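Local coordinates for putative uncharacterized protein SMU.1704 (Streptococcus mutans, PDB 3L7W) that is a predicted PadR-family transcription regulator that probably binds operator DNA as a dimer through its winged helix-turn-helix domain, at residues I28-T31 / I32-I35; E78-L81 / V82-K86; K86-S89 / V90-T94; T94-G97 / I98-R102. All coordinates share one frame; numbering follows the deposited sequence. Where two conformers were deposited one is given.

Interaction 1: I28-T31 / I32-I35; sequences ISQT and IKLI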
loop_
_atom_site.group_PDB
_atom_site.type_symbol
_atom_site.label_atom_id
_atom_site.label_comp_id
_atom_site.label_asym_id
_atom_site.label_seq_id
_atom_site.Cartn_x
_atom_site.Cartn_y
_atom_site.Cartn_z
ATOM N N ILE A 28 -16.949 -10.583 2.038
ATOM C CA ILE A 28 -15.956 -9.638 1.573
ATOM C C ILE A 28 -14.970 -9.381 2.708
ATOM O O ILE A 28 -13.761 -9.390 2.511
ATOM C CB ILE A 28 -16.607 -8.325 1.143
ATOM C CG1 ILE A 28 -17.455 -8.551 -0.109
ATOM C CG2 ILE A 28 -15.552 -7.284 0.842
ATOM C CD1 ILE A 28 -18.626 -7.578 -0.222
ATOM N N SER A 29 -15.512 -9.171 3.901
ATOM C CA SER A 29 -14.724 -8.828 5.069
ATOM C C SER A 29 -13.728 -9.941 5.383
ATOM O O SER A 29 -12.542 -9.693 5.557
ATOM C CB SER A 29 -15.651 -8.578 6.253
ATOM O OG SER A 29 -15.014 -8.907 7.471
ATOM N N GLN A 30 -14.211 -11.175 5.423
ATOM C CA GLN A 30 -13.342 -12.314 5.687
ATOM C C GLN A 30 -12.172 -12.411 4.721
ATOM O O GLN A 30 -11.071 -12.804 5.105
ATOM C CB GLN A 30 -14.145 -13.609 5.675
ATOM C CG GLN A 30 -14.986 -13.761 6.921
ATOM C CD GLN A 30 -14.127 -13.726 8.168
ATOM O OE1 GLN A 30 -13.272 -14.587 8.362
ATOM N NE2 GLN A 30 -14.346 -12.728 9.017
ATOM N N THR A 31 -12.395 -12.051 3.469
ATOM C CA THR A 31 -11.335 -12.179 2.490
ATOM C C THR A 31 -10.402 -10.999 2.629
ATOM O O THR A 31 -9.197 -11.116 2.441
ATOM C CB THR A 31 -11.875 -12.231 1.070
ATOM O OG1 THR A 31 -12.404 -13.535 0.823
ATOM C CG2 THR A 31 -10.758 -11.952 0.077
ATOM N N ILE A 32 -10.966 -9.855 2.978
ATOM C CA ILE A 32 -10.149 -8.673 3.163
ATOM C C ILE A 32 -9.291 -8.780 4.436
ATOM O O ILE A 32 -8.175 -8.258 4.478
ATOM C CB ILE A 32 -10.995 -7.392 3.173
ATOM C CG1 ILE A 32 -11.518 -7.110 1.764
ATOM C CG2 ILE A 32 -10.170 -6.223 3.641
ATOM C CD1 ILE A 32 -12.361 -5.859 1.664
ATOM N N LYS A 33 -9.814 -9.457 5.456
ATOM C CA LYS A 33 -9.096 -9.658 6.715
ATOM C C LYS A 33 -7.859 -10.488 6.481
ATOM O O LYS A 33 -6.979 -10.562 7.334
ATOM C CB LYS A 33 -9.972 -10.372 7.739
ATOM C CG LYS A 33 -10.759 -9.463 8.665
ATOM C CD LYS A 33 -11.582 -10.307 9.645
ATOM C CE LYS A 33 -12.205 -9.458 10.735
ATOM N NZ LYS A 33 -13.124 -8.437 10.165
ATOM N N LEU A 34 -7.802 -11.120 5.316
ATOM C CA LEU A 34 -6.630 -11.890 4.925
ATOM C C LEU A 34 -5.388 -11.009 4.769
ATOM O O LEU A 34 -4.269 -11.450 4.987
ATOM C CB LEU A 34 -6.918 -12.638 3.623
ATOM C CG LEU A 34 -7.098 -14.158 3.694
ATOM C CD1 LEU A 34 -7.510 -14.648 5.090
ATOM C CD2 LEU A 34 -8.066 -14.625 2.620
ATOM N N ILE A 35 -5.585 -9.764 4.367
ATOM C CA ILE A 35 -4.456 -8.872 4.172
ATOM C C ILE A 35 -4.564 -7.627 5.030
ATOM O O ILE A 35 -3.569 -6.956 5.274
ATOM C CB ILE A 35 -4.243 -8.476 2.683
ATOM C CG1 ILE A 35 -3.016 -7.573 2.567
ATOM C CG2 ILE A 35 -5.494 -7.783 2.090
ATOM C CD1 ILE A 35 -2.263 -7.713 1.281
#

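Interaction 2: E78-L81 / V82-K86; sequences EKHL and VYLTK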
loop_
_atom_site.group_PDB
_atom_site.type_symbol
_atom_site.label_atom_id
_atom_site.label_comp_id
_atom_site.label_asym_id
_atom_site.label_seq_id
_atom_site.Cartn_x
_atom_site.Cartn_y
_atom_site.Cartn_z
ATOM N N GLU A 78 -17.488 -1.422 -12.409
ATOM C CA GLU A 78 -16.546 -2.119 -13.268
ATOM C C GLU A 78 -15.557 -1.138 -13.862
ATOM O O GLU A 78 -14.352 -1.351 -13.786
ATOM C CB GLU A 78 -17.253 -2.914 -14.367
ATOM C CG GLU A 78 -17.661 -4.321 -13.947
ATOM C CD GLU A 78 -18.499 -5.042 -15.001
ATOM O OE1 GLU A 78 -18.478 -4.623 -16.182
ATOM O OE2 GLU A 78 -19.180 -6.030 -14.647
ATOM N N LYS A 79 -16.062 -0.050 -14.431
ATOM C CA LYS A 79 -15.185 0.974 -14.977
ATOM C C LYS A 79 -14.217 1.473 -13.902
ATOM O O LYS A 79 -13.016 1.633 -14.144
ATOM C CB LYS A 79 -15.999 2.135 -15.532
ATOM C CG LYS A 79 -15.162 3.180 -16.240
ATOM C CD LYS A 79 -16.013 4.021 -17.174
ATOM C CE LYS A 79 -15.140 4.902 -18.052
ATOM N NZ LYS A 79 -15.960 5.682 -19.017
ATOM N N HIS A 80 -14.749 1.710 -12.710
ATOM C CA HIS A 80 -13.959 2.235 -11.616
ATOM C C HIS A 80 -12.900 1.236 -11.160
ATOM O O HIS A 80 -11.769 1.618 -10.832
ATOM C CB HIS A 80 -14.857 2.591 -10.447
ATOM C CG HIS A 80 -14.161 3.368 -9.381
ATOM N ND1 HIS A 80 -13.367 4.457 -9.661
ATOM C CD2 HIS A 80 -14.148 3.226 -8.036
ATOM C CE1 HIS A 80 -12.889 4.950 -8.533
ATOM N NE2 HIS A 80 -13.348 4.221 -7.532
ATOM N N LEU A 81 -13.275 -0.040 -11.134
ATOM C CA LEU A 81 -12.362 -1.090 -10.720
ATOM C C LEU A 81 -11.135 -1.139 -11.638
ATOM O O LEU A 81 -10.019 -1.398 -11.179
ATOM C CB LEU A 81 -13.068 -2.443 -10.692
ATOM C CG LEU A 81 -12.161 -3.659 -10.479
ATOM C CD1 LEU A 81 -11.429 -3.545 -9.143
ATOM C CD2 LEU A 81 -12.964 -4.951 -10.552
ATOM N N VAL A 82 -11.353 -0.880 -12.926
ATOM C CA VAL A 82 -10.277 -0.860 -13.923
ATOM C C VAL A 82 -9.291 0.229 -13.578
ATOM O O VAL A 82 -8.073 0.027 -13.614
ATOM C CB VAL A 82 -10.817 -0.555 -15.334
ATOM C CG1 VAL A 82 -9.701 -0.038 -16.237
ATOM C CG2 VAL A 82 -11.483 -1.783 -15.923
ATOM N N TYR A 83 -9.834 1.393 -13.252
ATOM C CA TYR A 83 -9.024 2.508 -12.816
ATOM C C TYR A 83 -8.199 2.132 -11.567
ATOM O O TYR A 83 -6.976 2.306 -11.547
ATOM C CB TYR A 83 -9.906 3.730 -12.551
ATOM C CG TYR A 83 -9.157 4.840 -11.877
ATOM C CD1 TYR A 83 -8.268 5.630 -12.592
ATOM C CD2 TYR A 83 -9.301 5.073 -10.515
ATOM C CE1 TYR A 83 -7.551 6.634 -11.968
ATOM C CE2 TYR A 83 -8.603 6.077 -9.887
ATOM C CZ TYR A 83 -7.722 6.854 -10.619
ATOM O OH TYR A 83 -7.013 7.856 -9.992
ATOM N N LEU A 84 -8.863 1.600 -10.544
ATOM C CA LEU A 84 -8.187 1.192 -9.298
ATOM C C LEU A 84 -7.140 0.120 -9.540
ATOM O O LEU A 84 -6.074 0.154 -8.949
ATOM C CB LEU A 84 -9.185 0.672 -8.267
ATOM C CG LEU A 84 -10.235 1.678 -7.804
ATOM C CD1 LEU A 84 -11.229 1.002 -6.868
ATOM C CD2 LEU A 84 -9.551 2.853 -7.139
ATOM N N THR A 85 -7.446 -0.830 -10.414
ATOM C CA THR A 85 -6.485 -1.859 -10.767
ATOM C C THR A 85 -5.273 -1.208 -11.410
ATOM O O THR A 85 -4.137 -1.475 -11.032
ATOM C CB THR A 85 -7.091 -2.860 -11.744
ATOM O OG1 THR A 85 -8.219 -3.472 -11.119
ATOM C CG2 THR A 85 -6.076 -3.934 -12.100
ATOM N N LYS A 86 -5.540 -0.344 -12.380
ATOM C CA LYS A 86 -4.516 0.398 -13.086
ATOM C C LYS A 86 -3.636 1.191 -12.108
ATOM O O LYS A 86 -2.408 1.115 -12.160
ATOM C CB LYS A 86 -5.170 1.350 -14.087
ATOM C CG LYS A 86 -4.196 2.245 -14.833
ATOM C CD LYS A 86 -4.918 3.415 -15.491
ATOM C CE LYS A 86 -5.958 2.937 -16.479
ATOM N NZ LYS A 86 -6.469 4.079 -17.278
#

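Interaction 3: K86-S89 / V90-T94; sequences KEWS and VYKMT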
loop_
_atom_site.group_PDB
_atom_site.type_symbol
_atom_site.label_atom_id
_atom_site.label_comp_id
_atom_site.label_asym_id
_atom_site.label_seq_id
_atom_site.Cartn_x
_atom_site.Cartn_y
_atom_site.Cartn_z
ATOM N N LYS A 86 -5.540 -0.344 -12.380
ATOM C CA LYS A 86 -4.516 0.398 -13.086
ATOM C C LYS A 86 -3.636 1.191 -12.108
ATOM O O LYS A 86 -2.408 1.115 -12.160
ATOM C CB LYS A 86 -5.170 1.350 -14.087
ATOM C CG LYS A 86 -4.196 2.245 -14.833
ATOM C CD LYS A 86 -4.918 3.415 -15.491
ATOM C CE LYS A 86 -5.958 2.937 -16.479
ATOM N NZ LYS A 86 -6.469 4.079 -17.278
ATOM N N GLU A 87 -4.272 1.949 -11.224
ATOM C CA GLU A 87 -3.553 2.742 -10.247
ATOM C C GLU A 87 -2.759 1.849 -9.302
ATOM O O GLU A 87 -1.689 2.223 -8.819
ATOM C CB GLU A 87 -4.525 3.622 -9.461
ATOM C CG GLU A 87 -4.829 4.928 -10.177
ATOM C CD GLU A 87 -3.567 5.622 -10.675
ATOM O OE1 GLU A 87 -2.704 5.997 -9.840
ATOM O OE2 GLU A 87 -3.438 5.794 -11.904
ATOM N N TRP A 88 -3.293 0.667 -9.033
ATOM C CA TRP A 88 -2.599 -0.279 -8.184
ATOM C C TRP A 88 -1.361 -0.764 -8.904
ATOM O O TRP A 88 -0.290 -0.899 -8.305
ATOM C CB TRP A 88 -3.511 -1.444 -7.832
ATOM C CG TRP A 88 -2.809 -2.576 -7.177
ATOM C CD1 TRP A 88 -2.706 -3.859 -7.642
ATOM C CD2 TRP A 88 -2.108 -2.543 -5.924
ATOM N NE1 TRP A 88 -1.990 -4.621 -6.755
ATOM C CE2 TRP A 88 -1.604 -3.839 -5.698
ATOM C CE3 TRP A 88 -1.848 -1.540 -4.984
ATOM C CZ2 TRP A 88 -0.859 -4.166 -4.559
ATOM C CZ3 TRP A 88 -1.099 -1.867 -3.841
ATOM C CH2 TRP A 88 -0.617 -3.169 -3.646
ATOM N N SER A 89 -1.503 -1.009 -10.202
ATOM C CA SER A 89 -0.383 -1.485 -11.001
ATOM C C SER A 89 0.719 -0.434 -10.951
ATOM O O SER A 89 1.863 -0.744 -10.643
ATOM C CB SER A 89 -0.813 -1.738 -12.438
ATOM O OG SER A 89 0.246 -2.286 -13.201
ATOM N N VAL A 90 0.348 0.812 -11.234
ATOM C CA VAL A 90 1.271 1.936 -11.173
ATOM C C VAL A 90 1.941 2.057 -9.800
ATOM O O VAL A 90 3.146 2.213 -9.705
ATOM C CB VAL A 90 0.540 3.253 -11.506
ATOM C CG1 VAL A 90 1.380 4.449 -11.091
ATOM C CG2 VAL A 90 0.231 3.314 -12.992
ATOM N N TYR A 91 1.141 1.991 -8.745
ATOM C CA TYR A 91 1.651 2.054 -7.386
ATOM C C TYR A 91 2.739 1.007 -7.229
ATOM O O TYR A 91 3.846 1.312 -6.809
ATOM C CB TYR A 91 0.532 1.716 -6.431
ATOM C CG TYR A 91 0.772 1.945 -4.957
ATOM C CD1 TYR A 91 0.587 3.199 -4.384
ATOM C CD2 TYR A 91 1.087 0.891 -4.119
ATOM C CE1 TYR A 91 0.756 3.400 -3.021
ATOM C CE2 TYR A 91 1.255 1.081 -2.756
ATOM C CZ TYR A 91 1.081 2.336 -2.212
ATOM O OH TYR A 91 1.228 2.511 -0.855
ATOM N N LYS A 92 2.403 -0.229 -7.574
ATOM C CA LYS A 92 3.328 -1.333 -7.441
ATOM C C LYS A 92 4.598 -1.091 -8.227
ATOM O O LYS A 92 5.682 -1.207 -7.673
ATOM C CB LYS A 92 2.693 -2.634 -7.917
ATOM C CG LYS A 92 1.861 -3.337 -6.873
ATOM C CD LYS A 92 1.466 -4.719 -7.365
ATOM C CE LYS A 92 0.873 -4.633 -8.765
ATOM N NZ LYS A 92 0.222 -5.897 -9.218
HETATM N N MSE A 93 4.471 -0.770 -9.516
HETATM C CA MSE A 93 5.654 -0.624 -10.325
HETATM C C MSE A 93 6.500 0.531 -9.820
HETATM O O MSE A 93 7.713 0.470 -9.862
HETATM C CB MSE A 93 5.255 -0.416 -11.775
HETATM C CG MSE A 93 4.509 -1.592 -12.331
HETATM SE SE MSE A 93 3.806 -1.086 -14.044
HETATM C CE MSE A 93 5.442 -0.965 -14.998
ATOM N N THR A 94 5.839 1.566 -9.342
ATOM C CA THR A 94 6.552 2.741 -8.921
ATOM C C THR A 94 7.347 2.426 -7.667
ATOM O O THR A 94 8.513 2.764 -7.582
ATOM C CB THR A 94 5.601 3.893 -8.726
ATOM O OG1 THR A 94 4.975 4.166 -9.986
ATOM C CG2 THR A 94 6.356 5.134 -8.267
#

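Interaction 4: T94-G97 / I98-R102; sequences TIDG and IVEGR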
loop_
_atom_site.group_PDB
_atom_site.type_symbol
_atom_site.label_atom_id
_atom_site.label_comp_id
_atom_site.label_asym_id
_atom_site.label_seq_id
_atom_site.Cartn_x
_atom_site.Cartn_y
_atom_site.Cartn_z
ATOM N N THR A 94 5.839 1.566 -9.342
ATOM C CA THR A 94 6.552 2.741 -8.921
ATOM C C THR A 94 7.347 2.426 -7.667
ATOM O O THR A 94 8.513 2.764 -7.582
ATOM C CB THR A 94 5.601 3.893 -8.726
ATOM O OG1 THR A 94 4.975 4.166 -9.986
ATOM C CG2 THR A 94 6.356 5.134 -8.267
ATOM N N ILE A 95 6.715 1.744 -6.719
ATOM C CA ILE A 95 7.400 1.294 -5.529
ATOM C C ILE A 95 8.551 0.361 -5.895
ATOM O O ILE A 95 9.694 0.575 -5.493
ATOM C CB ILE A 95 6.419 0.633 -4.573
ATOM C CG1 ILE A 95 5.530 1.718 -3.969
ATOM C CG2 ILE A 95 7.156 -0.121 -3.477
ATOM C CD1 ILE A 95 4.618 1.209 -2.897
ATOM N N ASP A 96 8.258 -0.653 -6.693
ATOM C CA ASP A 96 9.280 -1.607 -7.091
ATOM C C ASP A 96 10.371 -0.915 -7.892
ATOM O O ASP A 96 11.546 -1.244 -7.771
ATOM C CB ASP A 96 8.659 -2.737 -7.906
ATOM C CG ASP A 96 7.827 -3.668 -7.058
ATOM O OD1 ASP A 96 7.897 -3.583 -5.813
ATOM O OD2 ASP A 96 7.112 -4.497 -7.637
ATOM N N GLY A 97 9.969 0.049 -8.713
ATOM C CA GLY A 97 10.908 0.816 -9.502
ATOM C C GLY A 97 11.838 1.616 -8.606
ATOM O O GLY A 97 13.047 1.682 -8.839
ATOM N N ILE A 98 11.270 2.236 -7.578
ATOM C CA ILE A 98 12.068 3.000 -6.643
ATOM C C ILE A 98 12.955 2.029 -5.877
ATOM O O ILE A 98 14.165 2.194 -5.810
ATOM C CB ILE A 98 11.187 3.756 -5.659
ATOM C CG1 ILE A 98 10.486 4.917 -6.367
ATOM C CG2 ILE A 98 12.022 4.288 -4.505
ATOM C CD1 ILE A 98 9.690 5.807 -5.430
ATOM N N VAL A 99 12.335 0.991 -5.333
ATOM C CA VAL A 99 13.040 -0.002 -4.565
ATOM C C VAL A 99 14.187 -0.650 -5.320
ATOM O O VAL A 99 15.256 -0.881 -4.743
ATOM C CB VAL A 99 12.092 -1.051 -4.026
ATOM C CG1 VAL A 99 12.878 -2.277 -3.534
ATOM C CG2 VAL A 99 11.269 -0.435 -2.900
ATOM N N GLU A 100 13.983 -0.923 -6.606
ATOM C CA GLU A 100 15.022 -1.568 -7.405
ATOM C C GLU A 100 16.033 -0.601 -8.024
ATOM O O GLU A 100 17.024 -1.027 -8.601
ATOM C CB GLU A 100 14.405 -2.470 -8.462
ATOM C CG GLU A 100 13.903 -3.771 -7.874
ATOM C CD GLU A 100 12.663 -4.287 -8.571
ATOM O OE1 GLU A 100 12.447 -3.913 -9.742
ATOM O OE2 GLU A 100 11.909 -5.068 -7.946
ATOM N N GLY A 101 15.782 0.697 -7.904
ATOM C CA GLY A 101 16.774 1.685 -8.292
ATOM C C GLY A 101 16.529 2.412 -9.596
ATOM O O GLY A 101 17.182 3.417 -9.877
ATOM N N ARG A 102 15.596 1.912 -10.402
ATOM C CA ARG A 102 15.310 2.545 -11.683
ATOM C C ARG A 102 14.712 3.917 -11.472
ATOM O O ARG A 102 15.069 4.878 -12.146
ATOM C CB ARG A 102 14.328 1.709 -12.496
ATOM C CG ARG A 102 14.832 0.331 -12.838
ATOM C CD ARG A 102 13.819 -0.407 -13.684
ATOM N NE ARG A 102 12.614 -0.724 -12.926
ATOM C CZ ARG A 102 12.531 -1.716 -12.046
ATOM N NH1 ARG A 102 13.586 -2.493 -11.810
ATOM N NH2 ARG A 102 11.390 -1.937 -11.411
#

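Interaction 1: I28-T31 / I32-I35
Ile28 and Ile32 sit one helical turn apart and run side by side in the same direction, CG2 of Ile28 lying 3.6 Å from CD1 of Ile32. The branch that touches is the methyl anti to the Ile28 backbone N; the longer branch, with chi1 at -67°, leads its CD1 away. Ile32 sends CG1 and CD1 past the Ile28 carbonyl and also packs on Ile14 and Ile17 of helix 7-20 and on Leu43 of helix 40-52. This apolar pair is thus part of the hydrophobic core of the winged helix-turn-helix. By analogy with that fold, helix 25-32 is the first helix of the helix-turn-helix and 32-35 opens the turn toward helix 40-52, the presumed recognition helix.

The backbone bonds record how the helix gives way. Ile32 N reaches Ile28 O at 2.9 Å, and Lys33 N reaches Ser29 O at 2.7 Å, both spanning a full turn. Leu34 N instead goes back three residues, to Thr31 O at 3.2 Å, from 68° above the carbonyl plane. The same oxygen has Leu34 CB crowded against it.

Polar side chains join the two segments more lightly. Lys33 NZ makes only a weak hydrogen bond, 3.3 Å, to Ser29 OG, and both groups also have weak links to Glu40. Gln30, bent at chi2, folds its amide back across the lysine chain, NE2 standing 3.7 Å from CD of Lys33. Thr31 OG1 turns elsewhere and bonds to the backbone N of His105 of the second subunit.

Interaction 2: E78-L81 / V82-K86
Leu84 covers one face of the His80 ring, a CH-pi contact in which CG of Leu84 stands 4.2 Å from the ring centroid and only 16° off its normal. Both methyls take part: CD1 lies near CD2 and NE2 of the imidazole, while CD2 of the leucine lies toward CE1. The two first torsions bring this about. His80 swings its ring anti to its own backbone N (chi1 -169°), carrying it forward along the helix, and Leu84 places CG beside its backbone N, back toward the ring. Beneath them Leu84 N donates to His80 O at 2.9 Å, in the carbonyl plane, so backbone and side chains hold the pair together.

Tyr83 comes obliquely to the same imidazole, its CD2 4.1 Å from CE1 of His80. Its own ring meets Tyr2 of the second subunit edge-to-face, while His80 stacks with Tyr55, so a chain of aromatic contacts links Tyr55 to the second subunit.

Elsewhere round the helix, Leu81 and Thr85 cross, with CD1 of Leu81 3.8 Å from OG1 of Thr85. The threonine hydroxyl, folded beside its backbone N (chi1 -60°), bonds to Leu81 O at 2.7 Å. Thr85 N reaches that same oxygen, also at 2.7 Å, from the opposite face of the carbonyl plane.

Leu81 O is therefore doubly gripped, and the hydroxyl is held mainly by its own helix, with a weak further bond to Tyr12 of helix 7-20. The mostly apolar and aromatic company of the imidazole may somewhat disfavour its protonation, though the ring is only partly buried.

Interaction 3: K86-S89 / V90-T94
Trp88 meets Tyr91 with ring planes 21° apart but slid so far past each other that they barely overlap, the centroid of the six-membered indole ring 5.6 Å from that of the phenol. Their close point is CZ3 of Trp88 against CD2 of Tyr91, 3.5 Å.

Lys92 supplies a CH-pi contact. Its CG sits over one face of the six-membered ring, 3.9 Å from the centroid, and the chain, bent at chi3 (-50°), continues across the indole until CE is 3.5 Å from NE1 of Trp88. All this lies midway along helix 75-100, the long C-terminal helix that in PadR regulators typically serves dimerisation. Here it does pair subunits: Lys92 NZ forms a salt bridge with Asp96 of the second subunit, Trp88 NE1 bonds to the other oxygen of that carboxylate, and Tyr91 OH bonds to the Pro4 carbonyl of the same subunit.

The backbone bonds are regular, such as Lys92 N to Trp88 O at 2.9 Å and Met93 N to Ser89 O at 2.8 Å. Within 90-94, Thr94 OG1 donates to Val90 O at 2.7 Å from above its carbonyl plane, adding to the bond from Thr94 N.

Interaction 4: T94-G97 / I98-R102
Val99 sits closely on Ile95 through the backbone: Val99 N reaches Ile95 O at 2.7 Å, nearly straight at 172°, and CG2 of the valine lies against that same oxygen. Their side chains meet less intimately, CG2 of Ile95 being 4.2 Å from CG2 of Val99. On the adjoining face Ile98, with CG1 beside its backbone N (chi1 -72°), presses CG1 to 3.2 Å from Thr94 O. This is the compact side of the contact, and the second subunit packs on it: its Ile35 touches Thr94 and Ile95, its Ile17 Ile98, and its Tyr12 Val99.

The other side, toward solvent, is polar and looser. Glu100 lays its bent chain over the Asp96 carbonyl, and its OE1 takes both NH1 and NH2 of Arg102, each at 2.8 Å, end-on and in the guanidinium plane. This salt bridge folds the arginine back toward the helix, so that NH2 comes within 3.4 Å of Gly97 CA. Gly101 takes the chain out of the helix with a positive phi of 105°, an angle that suits glycine, while its N bonds to Ile98 O at 3.0 Å.

Asp96 and Glu100 bring like charges to within 4.8 Å between OD1 of the first and OE2 of the second, yet Asp96 is held by Lys92 and by the indole N-H of Trp88, both of the second subunit, and Glu100 by Arg102. Their repulsion is probably well offset, and the arginine's positive charge should suit the carbonyl-rich C-terminal end of helix 75-100.

How the interactions relate
From the N terminus, interaction 1 comes first, where helix 25-32 runs out into the turn before helix 40-52. The wing strands 56-63 and 66-73 follow, and then interactions 2, 3 and 4 climb helix 75-100 in succession, handing over at Lys86 and at Thr94. All four are local and run in series: none closes a long loop, nests or crosses. Interaction 2 lies beside helix 7-20 and meets the partner's N-terminal residues, interaction 3 lies about 12 Å further along, centre to centre, and interaction 4 at the far end. The dimer ties interactions 1, 3 and 4 together across the subunits: Asp96 of interaction 4 meets interaction 3 of the other subunit, and Ile95 there meets Ile35 of interaction 1.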